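Local coordinates for protein eukaryotic Translation Initiation 4E (Schistosoma mansoni, PDB 3HXI) that binds the 7-methylguanosine cap of mRNA and, on a separate surface, a 4E-BP peptide, probably serving to start cap-dependent translation, at residues Ser110-Thr114 and Asp115-Arg119; Glu145-Ile148 and Leu149-Arg153; Arg154-Arg158 and Leu159-Asp163. One frame throughout, in Å; residues are numbered along the deposited sequence.

Going from the N terminus, contact 1 comes first: the loop 110-114, which follows helix 96-108, turns into the short helix 115-120. The chain then runs through strands 121-127 and 134-139 before helix 145-159, whose first half holds contact 2 and whose C-terminal part and exit loop make contact 3. All three are local and lie in series; none encloses or crosses another. Contacts 2 and 3 share one helix, and contact 1 packs on it at two levels: E117 and W112 meet S150 and I151 of contact 2, while D111 and D113 bind R154 of contact 3. Together they tie the peptide-binding loop to the helical layer that covers the curved sheet.

Contact 1 of 3, residues Ser110-Thr114 and Asp115-Arg119; sequences SDWDT and DEEDR
OE1 of E117 is gripped twice by T114, from the backbone N at 3.1 Å and from the hydroxyl OG1 at 2.9 Å. This is a capping box at the start of helix 115-120: T114 is the N-cap, and E117 N returns a bond to T114 OG1 over 3.3 Å. The hydroxyl donates along the anti lone pair of OE1, while the T114 amide arrives on the same anti side but 26° out of the carboxylate plane. With chi1 at 69°, T114 OG1 sits between its own N and carbonyl carbon, where it can serve both the carboxylate and the E117 amide. The other oxygen, E117 OE2, bonds to S150 on helix 145-159, so one buried carboxylate closes the cap and joins two helices; water 2 bridges OE2 to D113 N.

W112 lies against the same turn, its CB 3.7 Å from E117 CB. Indole NE1 donates a hydrogen bond to water 1, which in turn donates to D118 OD1. The loop also forms part of the surface that binds the 4E-BP peptide, whose basic side chains bond to W112 O, S110 OG and D115 OD1. S110 OG, set anti to its N, donates to D118 OD1 at 2.6 Å, reaching that oxygen from 60° above the carboxylate plane.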
loop_
_atom_site.group_PDB
_atom_site.type_symbol
_atom_site.label_atom_id
_atom_site.label_comp_id
_atom_site.label_asym_id
_atom_site.label_seq_id
_atom_site.Cartn_x
_atom_site.Cartn_y
_atom_site.Cartn_z
ATOM N N SER A 110 8.372 -7.746 4.554
ATOM C CA SER A 110 7.529 -8.361 5.598
ATOM C C SER A 110 8.046 -8.056 7.005
ATOM O O SER A 110 8.167 -8.959 7.837
ATOM C CB SER A 110 7.408 -9.884 5.384
ATOM O OG SER A 110 6.400 -10.444 6.224
ATOM N N ASP A 111 8.334 -6.787 7.281
ATOM C CA ASP A 111 8.996 -6.427 8.539
ATOM C C ASP A 111 7.989 -6.162 9.665
ATOM O O ASP A 111 8.010 -5.112 10.310
ATOM C CB ASP A 111 9.981 -5.257 8.365
ATOM C CG ASP A 111 11.011 -5.210 9.478
ATOM O OD1 ASP A 111 11.226 -6.270 10.108
ATOM O OD2 ASP A 111 11.598 -4.136 9.723
ATOM N N TRP A 112 7.094 -7.133 9.849
ATOM C CA TRP A 112 6.063 -7.130 10.883
ATOM C C TRP A 112 6.573 -8.054 11.961
ATOM O O TRP A 112 7.316 -8.978 11.662
ATOM C CB TRP A 112 4.740 -7.707 10.336
ATOM C CG TRP A 112 4.333 -7.086 9.037
ATOM C CD1 TRP A 112 4.505 -7.609 7.781
ATOM C CD2 TRP A 112 3.734 -5.799 8.855
ATOM N NE1 TRP A 112 4.027 -6.740 6.838
ATOM C CE2 TRP A 112 3.555 -5.616 7.460
ATOM C CE3 TRP A 112 3.320 -4.785 9.733
ATOM C CZ2 TRP A 112 2.985 -4.452 6.915
ATOM C CZ3 TRP A 112 2.760 -3.618 9.192
ATOM C CH2 TRP A 112 2.583 -3.471 7.796
ATOM N N ASP A 113 6.150 -7.828 13.199
ATOM C CA ASP A 113 6.592 -8.674 14.307
ATOM C C ASP A 113 6.181 -10.148 14.147
ATOM O O ASP A 113 6.980 -11.049 14.446
ATOM C CB ASP A 113 6.131 -8.096 15.649
ATOM C CG ASP A 113 6.886 -6.814 16.046
ATOM O OD1 ASP A 113 8.004 -6.567 15.532
ATOM O OD2 ASP A 113 6.363 -6.050 16.896
ATOM N N THR A 114 4.967 -10.388 13.641
ATOM C CA THR A 114 4.352 -11.719 13.644
ATOM C C THR A 114 3.902 -12.174 12.258
ATOM O O THR A 114 3.555 -11.347 11.414
ATOM C CB THR A 114 3.128 -11.756 14.597
ATOM O OG1 THR A 114 2.076 -10.967 14.044
ATOM C CG2 THR A 114 3.477 -11.182 15.964
ATOM N N ASP A 115 3.894 -13.493 12.036
ATOM C CA ASP A 115 3.384 -14.096 10.802
ATOM C C ASP A 115 1.961 -13.639 10.534
ATOM O O ASP A 115 1.599 -13.363 9.396
ATOM C CB ASP A 115 3.420 -15.637 10.865
ATOM C CG ASP A 115 4.844 -16.210 10.906
ATOM O OD1 ASP A 115 5.837 -15.437 10.821
ATOM O OD2 ASP A 115 4.970 -17.455 11.059
ATOM N N GLU A 116 1.169 -13.544 11.600
ATOM C CA GLU A 116 -0.237 -13.189 11.505
ATOM C C GLU A 116 -0.476 -11.802 10.900
ATOM O O GLU A 116 -1.426 -11.610 10.141
ATOM C CB GLU A 116 -0.895 -13.279 12.880
ATOM C CG GLU A 116 -2.382 -12.967 12.869
ATOM C CD GLU A 116 -3.250 -14.142 12.398
ATOM O OE1 GLU A 116 -2.747 -15.278 12.247
ATOM O OE2 GLU A 116 -4.460 -13.915 12.190
ATOM N N GLU A 117 0.378 -10.837 11.233
ATOM C CA GLU A 117 0.264 -9.507 10.618
ATOM C C GLU A 117 0.515 -9.560 9.119
ATOM O O GLU A 117 -0.193 -8.921 8.341
ATOM C CB GLU A 117 1.212 -8.519 11.274
ATOM C CG GLU A 117 0.809 -8.129 12.688
ATOM C CD GLU A 117 1.930 -7.453 13.431
ATOM O OE1 GLU A 117 2.799 -8.176 13.964
ATOM O OE2 GLU A 117 1.953 -6.196 13.476
ATOM N N ASP A 118 1.529 -10.322 8.708
ATOM C CA ASP A 118 1.835 -10.472 7.287
ATOM C C ASP A 118 0.667 -11.086 6.529
ATOM O O ASP A 118 0.383 -10.716 5.373
ATOM C CB ASP A 118 3.099 -11.309 7.107
ATOM C CG ASP A 118 3.476 -11.490 5.655
ATOM O OD1 ASP A 118 4.104 -10.587 5.078
ATOM O OD2 ASP A 118 3.134 -12.546 5.095
ATOM N N ARG A 119 0.001 -12.045 7.178
ATOM C CA ARG A 119 -1.172 -12.704 6.596
ATOM C C ARG A 119 -2.317 -11.725 6.303
ATOM O O ARG A 119 -3.108 -11.959 5.399
ATOM C CB ARG A 119 -1.651 -13.856 7.492
ATOM C CG ARG A 119 -0.636 -15.007 7.596
ATOM C CD ARG A 119 -1.228 -16.262 8.268
ATOM N NE ARG A 119 -1.287 -16.141 9.726
ATOM C CZ ARG A 119 -0.434 -16.747 10.554
ATOM N NH1 ARG A 119 -0.539 -16.588 11.861
ATOM N NH2 ARG A 119 0.531 -17.511 10.074
HETATM O O HOH W 1 3.978 -7.660 4.156
HETATM O O HOH W 2 4.555 -5.423 13.616
#

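Contact 2 of 3, residues Glu145-Ile148 and Leu149-Arg153; sequences EETI and LSIGR
Helix 145-159 packs against the sheet of the eIF4E fold, and the contact is its first half, held by regular i to i+4 bonds. L149 N reaches E145 O at 2.8 Å, and the next three amides, S150, I151 and G152, bond in the same way to E146, T147 and I148.

Side chains pair along the same spacing. E145 and L149 run side by side in the same direction, the methylene CG of the glutamate 4.0 Å from CD2 of the leucine, and that methyl also lies 3.2 Å from E145 O. T147 turns its methyl CG2 anti to the backbone N, which brings it to 4.2 Å from I151 CD1, the two side chains crossing at a slant. T147 touches E116 and E117 of helix 115-120; I151 meets Q120 there and W112 of the loop before it. I148 faces inward onto L139 of the sheet and Y187, and its carbonyl takes a second bond, from W86 NE1.

S150 OG, at chi1 67°, folds back over the preceding turn to within 3.0 Å of T147 O, and it hydrogen-bonds with E117 OE2. The chemistry implies an amphipathic helix: apolar branches grip the sheet, while one serine hydroxyl offers the buried E117 carboxylate a polar partner on the facing side.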
loop_
_atom_site.group_PDB
_atom_site.type_symbol
_atom_site.label_atom_id
_atom_site.label_comp_id
_atom_site.label_asym_id
_atom_site.label_seq_id
_atom_site.Cartn_x
_atom_site.Cartn_y
_atom_site.Cartn_z
ATOM N N GLU A 145 -9.142 -6.947 15.330
ATOM C CA GLU A 145 -8.744 -5.681 15.973
ATOM C C GLU A 145 -7.275 -5.613 16.367
ATOM O O GLU A 145 -6.562 -4.666 16.022
ATOM C CB GLU A 145 -9.605 -5.409 17.216
ATOM C CG GLU A 145 -9.302 -4.042 17.907
ATOM C CD GLU A 145 -10.246 -3.732 19.051
ATOM O OE1 GLU A 145 -11.474 -3.816 18.836
ATOM O OE2 GLU A 145 -9.765 -3.402 20.156
ATOM N N GLU A 146 -6.836 -6.616 17.110
ATOM C CA GLU A 146 -5.513 -6.607 17.683
ATOM C C GLU A 146 -4.424 -6.575 16.594
ATOM O O GLU A 146 -3.497 -5.776 16.678
ATOM C CB GLU A 146 -5.365 -7.808 18.612
ATOM C CG GLU A 146 -4.007 -7.951 19.229
ATOM C CD GLU A 146 -4.007 -9.014 20.304
ATOM O OE1 GLU A 146 -4.820 -9.960 20.206
ATOM O OE2 GLU A 146 -3.205 -8.893 21.243
ATOM N N THR A 147 -4.569 -7.413 15.569
ATOM C CA THR A 147 -3.609 -7.482 14.448
ATOM C C THR A 147 -3.665 -6.208 13.595
ATOM O O THR A 147 -2.625 -5.630 13.238
ATOM C CB THR A 147 -3.913 -8.703 13.557
ATOM O OG1 THR A 147 -3.937 -9.879 14.378
ATOM C CG2 THR A 147 -2.860 -8.882 12.463
ATOM N N ILE A 148 -4.884 -5.772 13.280
ATOM C CA ILE A 148 -5.090 -4.547 12.515
ATOM C C ILE A 148 -4.397 -3.369 13.216
ATOM O O ILE A 148 -3.645 -2.642 12.577
ATOM C CB ILE A 148 -6.585 -4.267 12.279
ATOM C CG1 ILE A 148 -7.184 -5.336 11.355
ATOM C CG2 ILE A 148 -6.804 -2.816 11.771
ATOM C CD1 ILE A 148 -8.686 -5.204 11.142
ATOM N N LEU A 149 -4.612 -3.230 14.533
ATOM C CA LEU A 149 -3.953 -2.187 15.326
ATOM C C LEU A 149 -2.432 -2.270 15.399
ATOM O O LEU A 149 -1.774 -1.232 15.284
ATOM C CB LEU A 149 -4.568 -2.045 16.735
ATOM C CG LEU A 149 -5.820 -1.160 16.933
ATOM C CD1 LEU A 149 -5.484 0.335 16.847
ATOM C CD2 LEU A 149 -6.937 -1.471 15.972
ATOM N N SER A 150 -1.854 -3.464 15.581
ATOM C CA SER A 150 -0.380 -3.574 15.535
ATOM C C SER A 150 0.204 -3.225 14.152
ATOM O O SER A 150 1.308 -2.678 14.061
ATOM C CB SER A 150 0.113 -4.945 15.991
ATOM O OG SER A 150 -0.284 -5.943 15.070
ATOM N N ILE A 151 -0.552 -3.519 13.097
ATOM C CA ILE A 151 -0.133 -3.139 11.729
ATOM C C ILE A 151 -0.150 -1.629 11.594
ATOM O O ILE A 151 0.805 -1.027 11.082
ATOM C CB ILE A 151 -1.000 -3.809 10.657
ATOM C CG1 ILE A 151 -0.628 -5.286 10.531
ATOM C CG2 ILE A 151 -0.863 -3.103 9.272
ATOM C CD1 ILE A 151 -1.562 -6.059 9.655
ATOM N N GLY A 152 -1.231 -1.010 12.066
ATOM C CA GLY A 152 -1.355 0.442 12.013
ATOM C C GLY A 152 -0.230 1.108 12.780
ATOM O O GLY A 152 0.359 2.080 12.300
ATOM N N ARG A 153 0.083 0.563 13.963
ATOM C CA ARG A 153 1.157 1.109 14.792
ATOM C C ARG A 153 2.513 1.029 14.093
ATOM O O ARG A 153 3.266 2.015 14.085
ATOM C CB ARG A 153 1.177 0.438 16.174
ATOM C CG ARG A 153 0.051 0.941 17.082
ATOM C CD ARG A 153 0.123 0.410 18.506
ATOM N NE ARG A 153 -0.671 -0.807 18.677
ATOM C CZ ARG A 153 -0.176 -2.041 18.724
ATOM N NH1 ARG A 153 -0.996 -3.062 18.877
ATOM N NH2 ARG A 153 1.133 -2.261 18.626
#

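Contact 3 of 3, residues Arg154-Arg158 and Leu159-Asp163; sequences RIKER and LELED
Helix 145-159 ends here in a Schellman motif: E160 adopts a positive phi (55°), L161 N bonds back to K156 O at 3.0 Å, and E160 N reaches E157 O at 3.2 Å. The first of these lies in the carbonyl plane on a lone pair of K156 O, whereas the E160 amide comes in above its carbonyl plane, 70° out of it. Just before it, L159 N still makes an ordinary helical bond to I155 O.

Beyond the turn the chain passes the K156 side chain, which bends at chi3 (81°); this carries CE to 3.9 Å from L161 CB and leaves NZ 3.2 Å from D163 O in a weak hydrogen bond. NZ has a further weak bond to the C-terminal I189 O, so the ammonium links the exit loop and the chain end only weakly. On the neighbouring face of the helix, I155 and L159 point the same way, with CG2 of the isoleucine 4.0 Å from CD2 of the leucine. That same I155 methyl reaches L161 CD1 at 4.4 Å, so the residue just past the turn folds onto the apolar face.

Farther round the helix, R154 NE pairs with E157 OE1 at 3.2 Å. CD of R154 lies over the centre of one face of the R158 guanidinium, and the two arginines hold D113 and D111 of the peptide-binding loop respectively. The apolar trio of I155, L159 and L161 packs on I88 of strand 84-89, while L159 and L161 also meet L99 of helix 96-108.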
loop_
_atom_site.group_PDB
_atom_site.type_symbol
_atom_site.label_atom_id
_atom_site.label_comp_id
_atom_site.label_asym_id
_atom_site.label_seq_id
_atom_site.Cartn_x
_atom_site.Cartn_y
_atom_site.Cartn_z
ATOM N N ARG A 154 2.802 -0.113 13.480
ATOM C CA ARG A 154 4.056 -0.316 12.732
ATOM C C ARG A 154 4.177 0.603 11.511
ATOM O O ARG A 154 5.268 1.096 11.218
ATOM C CB ARG A 154 4.197 -1.804 12.343
ATOM C CG ARG A 154 5.411 -2.189 11.471
ATOM C CD ARG A 154 6.773 -1.881 12.105
ATOM N NE ARG A 154 6.873 -2.273 13.513
ATOM C CZ ARG A 154 7.282 -3.466 13.950
ATOM N NH1 ARG A 154 7.648 -4.412 13.097
ATOM N NH2 ARG A 154 7.340 -3.711 15.261
ATOM N N ILE A 155 3.067 0.815 10.794
ATOM C CA ILE A 155 3.042 1.749 9.651
ATOM C C ILE A 155 3.449 3.151 10.124
ATOM O O ILE A 155 4.273 3.826 9.476
ATOM C CB ILE A 155 1.645 1.801 8.988
ATOM C CG1 ILE A 155 1.329 0.495 8.254
ATOM C CG2 ILE A 155 1.529 2.959 7.964
ATOM C CD1 ILE A 155 -0.124 0.428 7.697
ATOM N N LYS A 156 2.867 3.600 11.241
ATOM C CA LYS A 156 3.139 4.951 11.744
ATOM C C LYS A 156 4.599 5.093 12.115
ATOM O O LYS A 156 5.223 6.127 11.845
ATOM C CB LYS A 156 2.270 5.311 12.957
ATOM C CG LYS A 156 0.792 5.329 12.677
ATOM C CD LYS A 156 0.035 6.199 13.678
ATOM C CE LYS A 156 0.111 7.680 13.315
ATOM N NZ LYS A 156 -0.331 8.502 14.470
ATOM N N GLU A 157 5.147 4.046 12.724
ATOM C CA GLU A 157 6.560 4.046 13.116
ATOM C C GLU A 157 7.438 4.168 11.891
ATOM O O GLU A 157 8.268 5.063 11.812
ATOM C CB GLU A 157 6.907 2.788 13.898
ATOM C CG GLU A 157 6.328 2.777 15.304
ATOM C CD GLU A 157 6.374 1.407 15.967
ATOM O OE1 GLU A 157 6.769 0.420 15.302
ATOM O OE2 GLU A 157 6.002 1.314 17.161
ATOM N N ARG A 158 7.212 3.300 10.910
ATOM C CA ARG A 158 8.102 3.231 9.763
ATOM C C ARG A 158 7.984 4.466 8.879
ATOM O O ARG A 158 8.978 4.916 8.303
ATOM C CB ARG A 158 7.871 1.949 8.947
ATOM C CG ARG A 158 8.301 0.670 9.647
ATOM C CD ARG A 158 9.824 0.515 9.764
ATOM N NE ARG A 158 10.124 -0.780 10.382
ATOM C CZ ARG A 158 10.107 -1.039 11.697
ATOM N NH1 ARG A 158 9.827 -0.092 12.593
ATOM N NH2 ARG A 158 10.370 -2.266 12.123
ATOM N N LEU A 159 6.777 5.023 8.796
ATOM C CA LEU A 159 6.542 6.218 7.986
ATOM C C LEU A 159 6.750 7.521 8.753
ATOM O O LEU A 159 6.675 8.600 8.168
ATOM C CB LEU A 159 5.183 6.156 7.312
ATOM C CG LEU A 159 5.098 5.342 6.016
ATOM C CD1 LEU A 159 5.597 3.881 6.167
ATOM C CD2 LEU A 159 3.668 5.356 5.515
ATOM N N GLU A 160 7.051 7.396 10.054
ATOM C CA GLU A 160 7.317 8.539 10.934
ATOM C C GLU A 160 6.133 9.514 10.885
ATOM O O GLU A 160 6.298 10.731 10.738
ATOM C CB GLU A 160 8.651 9.226 10.575
ATOM C CG GLU A 160 9.841 8.250 10.492
ATOM C CD GLU A 160 11.195 8.933 10.315
ATOM O OE1 GLU A 160 11.250 10.162 10.123
ATOM O OE2 GLU A 160 12.225 8.225 10.380
ATOM N N LEU A 161 4.933 8.947 11.004
ATOM C CA LEU A 161 3.695 9.706 10.908
ATOM C C LEU A 161 3.291 10.326 12.230
ATOM O O LEU A 161 3.411 9.712 13.287
ATOM C CB LEU A 161 2.547 8.822 10.426
ATOM C CG LEU A 161 2.689 8.074 9.109
ATOM C CD1 LEU A 161 1.411 7.283 8.832
ATOM C CD2 LEU A 161 2.985 9.016 7.931
ATOM N N GLU A 162 2.770 11.542 12.142
ATOM C CA GLU A 162 2.341 12.262 13.325
ATOM C C GLU A 162 0.824 12.330 13.428
ATOM O O GLU A 162 0.263 12.087 14.497
ATOM C CB GLU A 162 3.008 13.640 13.353
ATOM C CG GLU A 162 4.423 13.544 13.938
ATOM C CD GLU A 162 5.249 14.784 13.727
ATOM O OE1 GLU A 162 4.759 15.889 14.045
ATOM O OE2 GLU A 162 6.397 14.652 13.248
ATOM N N ASP A 163 0.170 12.621 12.310
ATOM C CA ASP A 163 -1.272 12.750 12.274
ATOM C C ASP A 163 -1.947 11.392 12.404
ATOM O O ASP A 163 -1.358 10.352 12.059
ATOM C CB ASP A 163 -1.719 13.425 10.981
ATOM C CG ASP A 163 -1.285 14.862 10.901
ATOM O OD1 ASP A 163 -0.635 15.327 11.846
ATOM O OD2 ASP A 163 -1.615 15.527 9.914
#